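Long-range contact in alanine racemase, biosynthetic (Pseudomonas aeruginosa PAO1, PDB 6A2F), which belongs to the alanine racemase family of enzymes, which pair a TIM-barrel domain carrying lysine-bound pyridoxal phosphate with a second, beta-rich domain: residues R75-Y88 against L96-F109. Numbering follows the deposited sequence.
Sequences RILLLEGCFEASEY and LDLVIQGAEQGEAF
Gln105 reaches back from its helix to join the two segments: its NE2 donates to Glu80 O at 2.9 Å and to Cys82 O at 2.8 Å. Both acceptors lie in its amide plane, and OE1 takes the N-H of Gln101, so the amide is fixed in rotation. A long, extended side chain with CG anti to the backbone N (chi1 -172°) suits this span. Packing is close beside it. Gly81, with a positive phi of 67°, has no side chain to keep its CA from Val99 O (3.4 Å), while the branched Val99 sets CG2 against Leu78 O. A water joins Val99 O, Cys82 N and Tyr88 OH.

Strands 75-78 and 98-100, with helix 87-93 between them, form a beta-alpha-beta crossover of the TIM barrel. The parallel strands are bridged once, at Leu77 and Asp97, where Asp97 N donates to Ile76 O and Leu78 N to Asp97 O. Asp97 also offers the syn lone pair of OD2 to Arg75 NH1 (2.8 Å), the two charged planes 87° apart; Trp121 and Asn119 hold the same carboxylate. On the helix side of the strands, Leu78 CD1 meets Leu98 CD2.

Tyr88 of helix 87-93, flat and broad, packs its ring against helix 103-112: Phe109 CA lies over one face, 4.1 Å from the ring centroid, Cys82 CB lies over the opposite face, and Leu98 CD1 meets the edge. Toward solvent the contact thins to the small, partly exposed Ala108, whose CB touches Tyr88 CE2 at 3.6 Å.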
ATOM      1  N   ARG A  75     -13.943   6.478  25.489  1.00  9.75           N
ATOM      2  CA  ARG A  75     -12.840   5.594  25.841  1.00  9.57           C
ATOM      3  C   ARG A  75     -11.990   5.312  24.590  1.00  9.37           C
ATOM      4  O   ARG A  75     -12.511   4.879  23.561  1.00  9.33           O
ATOM      5  CB  ARG A  75     -13.378   4.287  26.433  1.00  9.57           C
ATOM      6  CG  ARG A  75     -12.323   3.425  27.110  1.00  9.65           C
ATOM      7  CD  ARG A  75     -12.829   2.020  27.398  1.00  9.67           C
ATOM      8  NE  ARG A  75     -13.659   1.921  28.606  1.00  9.71           N
ATOM      9  CZ  ARG A  75     -13.229   1.499  29.794  1.00  9.64           C
ATOM     10  NH1 ARG A  75     -11.957   1.149  29.966  1.00  9.60           N
ATOM     11  NH2 ARG A  75     -14.070   1.429  30.816  1.00  9.54           N
ATOM     12  N   ILE A  76     -10.694   5.599  24.680  1.00  9.15           N
ATOM     13  CA  ILE A  76      -9.750   5.291  23.602  1.00  8.95           C
ATOM     14  C   ILE A  76      -8.629   4.388  24.128  1.00  8.80           C
ATOM     15  O   ILE A  76      -7.872   4.769  25.020  1.00  8.83           O
ATOM     16  CB  ILE A  76      -9.147   6.561  22.945  1.00  8.90           C
ATOM     17  CG1 ILE A  76     -10.244   7.548  22.514  1.00  8.82           C
ATOM     18  CG2 ILE A  76      -8.280   6.179  21.750  1.00  8.85           C
ATOM     19  CD1 ILE A  76      -9.740   8.938  22.187  1.00  8.70           C
ATOM     20  N   LEU A  77      -8.540   3.189  23.567  1.00  8.70           N
ATOM     21  CA  LEU A  77      -7.539   2.208  23.960  1.00  8.57           C
ATOM     22  C   LEU A  77      -6.349   2.203  23.003  1.00  8.47           C
ATOM     23  O   LEU A  77      -6.522   2.072  21.799  1.00  8.37           O
ATOM     24  CB  LEU A  77      -8.173   0.816  23.997  1.00  8.56           C
ATOM     25  CG  LEU A  77      -7.253  -0.392  24.173  1.00  8.57           C
ATOM     26  CD1 LEU A  77      -6.583  -0.358  25.536  1.00  8.48           C
ATOM     27  CD2 LEU A  77      -8.043  -1.678  23.988  1.00  8.55           C
ATOM     28  N   LEU A  78      -5.149   2.365  23.553  1.00  8.52           N
ATOM     29  CA  LEU A  78      -3.918   2.129  22.804  1.00  8.53           C
ATOM     30  C   LEU A  78      -3.611   0.635  22.873  1.00  8.59           C
ATOM     31  O   LEU A  78      -3.222   0.127  23.925  1.00  8.57           O
ATOM     32  CB  LEU A  78      -2.750   2.917  23.400  1.00  8.51           C
ATOM     33  CG  LEU A  78      -2.744   4.448  23.427  1.00  8.57           C
ATOM     34  CD1 LEU A  78      -1.624   4.935  24.341  1.00  8.53           C
ATOM     35  CD2 LEU A  78      -2.593   5.037  22.033  1.00  8.48           C
ATOM     36  N   LEU A  79      -3.799  -0.063  21.756  1.00  8.64           N
ATOM     37  CA  LEU A  79      -3.648  -1.520  21.708  1.00  8.80           C
ATOM     38  C   LEU A  79      -2.233  -2.002  22.037  1.00  8.97           C
ATOM     39  O   LEU A  79      -2.064  -3.044  22.661  1.00  8.86           O
ATOM     40  CB  LEU A  79      -4.094  -2.070  20.348  1.00  8.66           C
ATOM     41  CG  LEU A  79      -5.591  -1.979  20.032  1.00  8.65           C
ATOM     42  CD1 LEU A  79      -5.847  -2.169  18.545  1.00  8.65           C
ATOM     43  CD2 LEU A  79      -6.400  -2.970  20.854  1.00  8.60           C
ATOM     44  N   GLU A  80      -1.230  -1.237  21.615  1.00  9.26           N
ATOM     45  CA  GLU A  80       0.168  -1.593  21.850  1.00  9.50           C
ATOM     46  C   GLU A  80       0.777  -0.788  22.996  1.00  9.51           C
ATOM     47  O   GLU A  80       1.968  -0.917  23.283  1.00  9.59           O
ATOM     48  CB  GLU A  80       0.999  -1.394  20.577  1.00  9.74           C
ATOM     49  CG  GLU A  80       0.571  -2.265  19.404  1.00 10.11           C
ATOM     50  CD  GLU A  80       1.234  -1.850  18.100  1.00 10.38           C
ATOM     51  OE1 GLU A  80       2.436  -1.486  18.125  1.00 10.48           O
ATOM     52  OE2 GLU A  80       0.552  -1.890  17.048  1.00 10.48           O
ATOM     53  N   GLY A  81      -0.046   0.035  23.646  1.00  9.47           N
ATOM     54  CA  GLY A  81       0.421   0.947  24.685  1.00  9.49           C
ATOM     55  C   GLY A  81       1.319   2.043  24.137  1.00  9.56           C
ATOM     56  O   GLY A  81       1.325   2.315  22.930  1.00  9.59           O
ATOM     57  N   CYS A  82       2.083   2.667  25.031  1.00  9.57           N
ATOM     58  CA  CYS A  82       3.033   3.710  24.660  1.00  9.58           C
ATOM     59  C   CYS A  82       4.377   3.116  24.242  1.00  9.43           C
ATOM     60  O   CYS A  82       4.873   2.178  24.876  1.00  9.51           O
ATOM     61  CB  CYS A  82       3.232   4.692  25.821  1.00  9.76           C
ATOM     62  SG  CYS A  82       1.761   5.659  26.233  1.00 10.21           S
ATOM     63  N   PHE A  83       4.963   3.687  23.190  1.00  9.21           N
ATOM     64  CA  PHE A  83       6.220   3.206  22.613  1.00  9.10           C
ATOM     65  C   PHE A  83       7.463   3.763  23.299  1.00  9.10           C
ATOM     66  O   PHE A  83       8.510   3.117  23.299  1.00  9.04           O
ATOM     67  CB  PHE A  83       6.283   3.535  21.119  1.00  9.06           C
ATOM     68  CG  PHE A  83       5.264   2.806  20.295  1.00  9.03           C
ATOM     69  CD1 PHE A  83       5.489   1.493  19.890  1.00  8.98           C
ATOM     70  CD2 PHE A  83       4.075   3.430  19.924  1.00  8.98           C
ATOM     71  CE1 PHE A  83       4.546   0.819  19.131  1.00  8.98           C
ATOM     72  CE2 PHE A  83       3.131   2.758  19.165  1.00  8.95           C
ATOM     73  CZ  PHE A  83       3.366   1.452  18.768  1.00  8.93           C
ATOM     74  N   GLU A  84       7.353   4.966  23.861  1.00  9.15           N
ATOM     75  CA  GLU A  84       8.476   5.603  24.561  1.00  9.22           C
ATOM     76  C   GLU A  84       8.031   6.426  25.770  1.00  9.16           C
ATOM     77  O   GLU A  84       6.875   6.849  25.859  1.00  9.13           O
ATOM     78  CB  GLU A  84       9.339   6.450  23.605  1.00  9.28           C
ATOM     79  CG  GLU A  84       8.604   7.552  22.844  1.00  9.46           C
ATOM     80  CD  GLU A  84       9.517   8.344  21.914  1.00  9.62           C
ATOM     81  OE1 GLU A  84      10.711   8.545  22.247  1.00  9.75           O
ATOM     82  OE2 GLU A  84       9.043   8.776  20.842  1.00  9.60           O
ATOM     83  N   ALA A  85       8.975   6.654  26.680  1.00  9.07           N
ATOM     84  CA  ALA A  85       8.741   7.402  27.918  1.00  8.99           C
ATOM     85  C   ALA A  85       7.990   8.720  27.714  1.00  8.98           C
ATOM     86  O   ALA A  85       7.081   9.046  28.487  1.00  8.99           O
ATOM     87  CB  ALA A  85      10.061   7.652  28.640  1.00  8.88           C
ATOM     88  N   SER A  86       8.365   9.464  26.675  1.00  8.94           N
ATOM     89  CA  SER A  86       7.822  10.803  26.449  1.00  8.94           C
ATOM     90  C   SER A  86       6.349  10.800  26.032  1.00  8.97           C
ATOM     91  O   SER A  86       5.695  11.843  26.057  1.00  9.07           O
ATOM     92  CB  SER A  86       8.671  11.561  25.423  1.00  8.94           C
ATOM     93  OG  SER A  86       8.666  10.906  24.166  1.00  9.04           O
ATOM     94  N   GLU A  87       5.831   9.632  25.654  1.00  8.93           N
ATOM     95  CA  GLU A  87       4.437   9.515  25.231  1.00  8.90           C
ATOM     96  C   GLU A  87       3.439   9.628  26.383  1.00  8.88           C
ATOM     97  O   GLU A  87       2.342  10.162  26.207  1.00  8.90           O
ATOM     98  CB  GLU A  87       4.206   8.218  24.443  1.00  8.89           C
ATOM     99  CG  GLU A  87       4.753   8.267  23.024  1.00  8.90           C
ATOM    100  CD  GLU A  87       4.375   7.066  22.174  1.00  8.89           C
ATOM    101  OE1 GLU A  87       4.889   6.973  21.043  1.00  8.90           O
ATOM    102  OE2 GLU A  87       3.574   6.216  22.614  1.00  8.87           O
ATOM    103  N   TYR A  88       3.827   9.151  27.563  1.00  8.81           N
ATOM    104  CA  TYR A  88       2.900   9.064  28.700  1.00  8.75           C
ATOM    105  C   TYR A  88       2.222  10.371  29.095  1.00  8.72           C
ATOM    106  O   TYR A  88       1.009  10.383  29.328  1.00  8.69           O
ATOM    107  CB  TYR A  88       3.569   8.400  29.907  1.00  8.71           C
ATOM    108  CG  TYR A  88       3.850   6.936  29.663  1.00  8.72           C
ATOM    109  CD1 TYR A  88       2.833   5.982  29.770  1.00  8.64           C
ATOM    110  CD2 TYR A  88       5.127   6.506  29.294  1.00  8.64           C
ATOM    111  CE1 TYR A  88       3.084   4.640  29.530  1.00  8.66           C
ATOM    112  CE2 TYR A  88       5.387   5.167  29.056  1.00  8.64           C
ATOM    113  CZ  TYR A  88       4.365   4.240  29.175  1.00  8.68           C
ATOM    114  OH  TYR A  88       4.624   2.915  28.932  1.00  8.73           O
ATOM    115  N   LEU A  96      -6.259   8.493  27.826  1.00 12.21           N
ATOM    116  CA  LEU A  96      -6.260   7.243  27.076  1.00 11.75           C
ATOM    117  C   LEU A  96      -6.125   6.025  27.975  1.00 11.56           C
ATOM    118  O   LEU A  96      -5.554   6.105  29.069  1.00 11.38           O
ATOM    119  CB  LEU A  96      -5.130   7.240  26.044  1.00 11.59           C
ATOM    120  CG  LEU A  96      -5.067   8.384  25.028  1.00 11.55           C
ATOM    121  CD1 LEU A  96      -3.859   8.201  24.131  1.00 11.47           C
ATOM    122  CD2 LEU A  96      -6.340   8.475  24.202  1.00 11.46           C
ATOM    123  N   ASP A  97      -6.669   4.905  27.506  1.00 11.34           N
ATOM    124  CA  ASP A  97      -6.454   3.614  28.142  1.00 11.34           C
ATOM    125  C   ASP A  97      -5.106   3.077  27.702  1.00 11.37           C
ATOM    126  O   ASP A  97      -4.830   2.980  26.502  1.00 11.50           O
ATOM    127  CB  ASP A  97      -7.546   2.621  27.760  1.00 11.27           C
ATOM    128  CG  ASP A  97      -8.831   2.833  28.526  1.00 11.34           C
ATOM    129  OD1 ASP A  97      -9.076   3.955  29.024  1.00 11.33           O
ATOM    130  OD2 ASP A  97      -9.605   1.859  28.627  1.00 11.46           O
ATOM    131  N   LEU A  98      -4.273   2.726  28.672  1.00 11.33           N
ATOM    132  CA  LEU A  98      -2.944   2.226  28.377  1.00 11.36           C
ATOM    133  C   LEU A  98      -2.907   0.705  28.362  1.00 11.51           C
ATOM    134  O   LEU A  98      -3.703   0.044  29.035  1.00 11.52           O
ATOM    135  CB  LEU A  98      -1.925   2.770  29.379  1.00 11.29           C
ATOM    136  CG  LEU A  98      -1.819   4.292  29.530  1.00 11.31           C
ATOM    137  CD1 LEU A  98      -0.769   4.630  30.574  1.00 11.23           C
ATOM    138  CD2 LEU A  98      -1.513   4.977  28.203  1.00 11.22           C
ATOM    139  N   VAL A  99      -1.987   0.172  27.562  1.00 11.53           N
ATOM    140  CA  VAL A  99      -1.640  -1.238  27.580  1.00 11.58           C
ATOM    141  C   VAL A  99      -0.205  -1.388  28.090  1.00 11.78           C
ATOM    142  O   VAL A  99       0.679  -0.601  27.728  1.00 11.74           O
ATOM    143  CB  VAL A  99      -1.816  -1.888  26.182  1.00 11.44           C
ATOM    144  CG1 VAL A  99      -0.943  -3.122  26.022  1.00 11.25           C
ATOM    145  CG2 VAL A  99      -3.273  -2.250  25.938  1.00 11.25           C
ATOM    146  N   ILE A 100       0.006  -2.381  28.956  1.00 12.02           N
ATOM    147  CA  ILE A 100       1.351  -2.814  29.343  1.00 12.25           C
ATOM    148  C   ILE A 100       1.574  -4.276  28.920  1.00 12.46           C
ATOM    149  O   ILE A 100       0.848  -5.170  29.353  1.00 12.20           O
ATOM    150  CB  ILE A 100       1.621  -2.610  30.852  1.00 12.13           C
ATOM    151  CG1 ILE A 100       1.547  -1.122  31.210  1.00 12.03           C
ATOM    152  CG2 ILE A 100       2.981  -3.180  31.232  1.00 12.11           C
ATOM    153  CD1 ILE A 100       1.518  -0.832  32.695  1.00 11.97           C
ATOM    154  N   GLN A 101       2.583  -4.489  28.071  1.00 13.03           N
ATOM    155  CA  GLN A 101       2.871  -5.786  27.436  1.00 13.49           C
ATOM    156  C   GLN A 101       4.182  -6.396  27.883  1.00 13.81           C
ATOM    157  O   GLN A 101       4.364  -7.605  27.777  1.00 13.91           O
ATOM    158  CB  GLN A 101       3.014  -5.623  25.928  1.00 13.61           C
ATOM    159  CG  GLN A 101       1.823  -5.033  25.223  1.00 13.87           C
ATOM    160  CD  GLN A 101       2.191  -4.422  23.889  1.00 14.02           C
ATOM    161  OE1 GLN A 101       3.345  -4.060  23.643  1.00 13.91           O
ATOM    162  NE2 GLN A 101       1.203  -4.292  23.020  1.00 14.16           N
ATOM    163  N   GLY A 102       5.115  -5.553  28.319  1.00 14.13           N
ATOM    164  CA  GLY A 102       6.473  -5.992  28.609  1.00 14.47           C
ATOM    165  C   GLY A 102       7.058  -5.291  29.813  1.00 14.82           C
ATOM    166  O   GLY A 102       6.517  -4.288  30.282  1.00 14.79           O
ATOM    167  N   ALA A 103       8.167  -5.833  30.314  1.00 15.22           N
ATOM    168  CA  ALA A 103       8.837  -5.293  31.495  1.00 15.52           C
ATOM    169  C   ALA A 103       9.311  -3.856  31.242  1.00 15.72           C
ATOM    170  O   ALA A 103       9.085  -2.966  32.072  1.00 15.61           O
ATOM    171  CB  ALA A 103       9.996  -6.192  31.912  1.00 15.28           C
ATOM    172  N   GLU A 104       9.939  -3.635  30.087  1.00 15.89           N
ATOM    173  CA  GLU A 104      10.452  -2.312  29.728  1.00 16.13           C
ATOM    174  C   GLU A 104       9.324  -1.273  29.727  1.00 15.80           C
ATOM    175  O   GLU A 104       9.432  -0.230  30.377  1.00 15.94           O
ATOM    176  CB  GLU A 104      11.181  -2.344  28.373  1.00 16.88           C
ATOM    177  CG  GLU A 104      12.364  -3.310  28.291  1.00 17.36           C
ATOM    178  CD  GLU A 104      11.956  -4.756  27.993  1.00 18.06           C
ATOM    179  OE1 GLU A 104      10.815  -4.995  27.532  1.00 18.13           O
ATOM    180  OE2 GLU A 104      12.788  -5.665  28.217  1.00 18.41           O
ATOM    181  N   GLN A 105       8.236  -1.585  29.024  1.00 15.11           N
ATOM    182  CA  GLN A 105       7.066  -0.712  28.941  1.00 14.63           C
ATOM    183  C   GLN A 105       6.440  -0.462  30.314  1.00 14.59           C
ATOM    184  O   GLN A 105       6.142   0.678  30.668  1.00 14.38           O
ATOM    185  CB  GLN A 105       6.030  -1.313  27.991  1.00 14.19           C
ATOM    186  CG  GLN A 105       4.856  -0.407  27.673  1.00 13.74           C
ATOM    187  CD  GLN A 105       3.936  -1.014  26.638  1.00 13.61           C
ATOM    188  OE1 GLN A 105       3.374  -2.089  26.843  1.00 13.44           O
ATOM    189  NE2 GLN A 105       3.772  -0.324  25.516  1.00 13.39           N
ATOM    190  N   GLY A 106       6.243  -1.531  31.080  1.00 14.74           N
ATOM    191  CA  GLY A 106       5.704  -1.425  32.439  1.00 15.24           C
ATOM    192  C   GLY A 106       6.533  -0.527  33.338  1.00 15.48           C
ATOM    193  O   GLY A 106       5.992   0.251  34.131  1.00 15.42           O
ATOM    194  N   GLU A 107       7.851  -0.630  33.193  1.00 15.92           N
ATOM    195  CA  GLU A 107       8.784   0.190  33.951  1.00 16.38           C
ATOM    196  C   GLU A 107       8.686   1.659  33.513  1.00 16.45           C
ATOM    197  O   GLU A 107       8.815   2.571  34.337  1.00 16.46           O
ATOM    198  CB  GLU A 107      10.208  -0.355  33.791  1.00 16.83           C
ATOM    199  CG  GLU A 107      11.038  -0.350  35.067  1.00 17.65           C
ATOM    200  CD  GLU A 107      10.381  -1.098  36.222  1.00 17.97           C
ATOM    201  OE1 GLU A 107      10.354  -2.349  36.201  1.00 17.83           O
ATOM    202  OE2 GLU A 107       9.903  -0.429  37.164  1.00 18.28           O
ATOM    203  N   ALA A 108       8.436   1.884  32.223  1.00 16.26           N
ATOM    204  CA  ALA A 108       8.268   3.239  31.696  1.00 16.05           C
ATOM    205  C   ALA A 108       7.011   3.920  32.252  1.00 15.91           C
ATOM    206  O   ALA A 108       7.027   5.121  32.549  1.00 15.60           O
ATOM    207  CB  ALA A 108       8.252   3.227  30.174  1.00 16.01           C
ATOM    208  N   PHE A 109       5.932   3.148  32.393  1.00 15.64           N
ATOM    209  CA  PHE A 109       4.698   3.657  32.987  1.00 15.63           C
ATOM    210  C   PHE A 109       4.903   4.043  34.452  1.00 15.70           C
ATOM    211  O   PHE A 109       4.527   5.137  34.868  1.00 15.48           O
ATOM    212  CB  PHE A 109       3.556   2.643  32.857  1.00 15.35           C
ATOM    213  CG  PHE A 109       2.374   2.953  33.735  1.00 15.12           C
ATOM    214  CD1 PHE A 109       1.481   3.968  33.392  1.00 14.90           C
ATOM    215  CD2 PHE A 109       2.165   2.247  34.916  1.00 14.97           C
ATOM    216  CE1 PHE A 109       0.398   4.262  34.202  1.00 14.80           C
ATOM    217  CE2 PHE A 109       1.081   2.538  35.729  1.00 14.91           C
ATOM    218  CZ  PHE A 109       0.194   3.544  35.372  1.00 14.81           C
TER
HETATM  219  O   HOH W   1      -9.733   6.158  27.423  1.00 10.25           O
HETATM  220  O   HOH W   2       2.053   1.871  27.887  1.00 10.70           O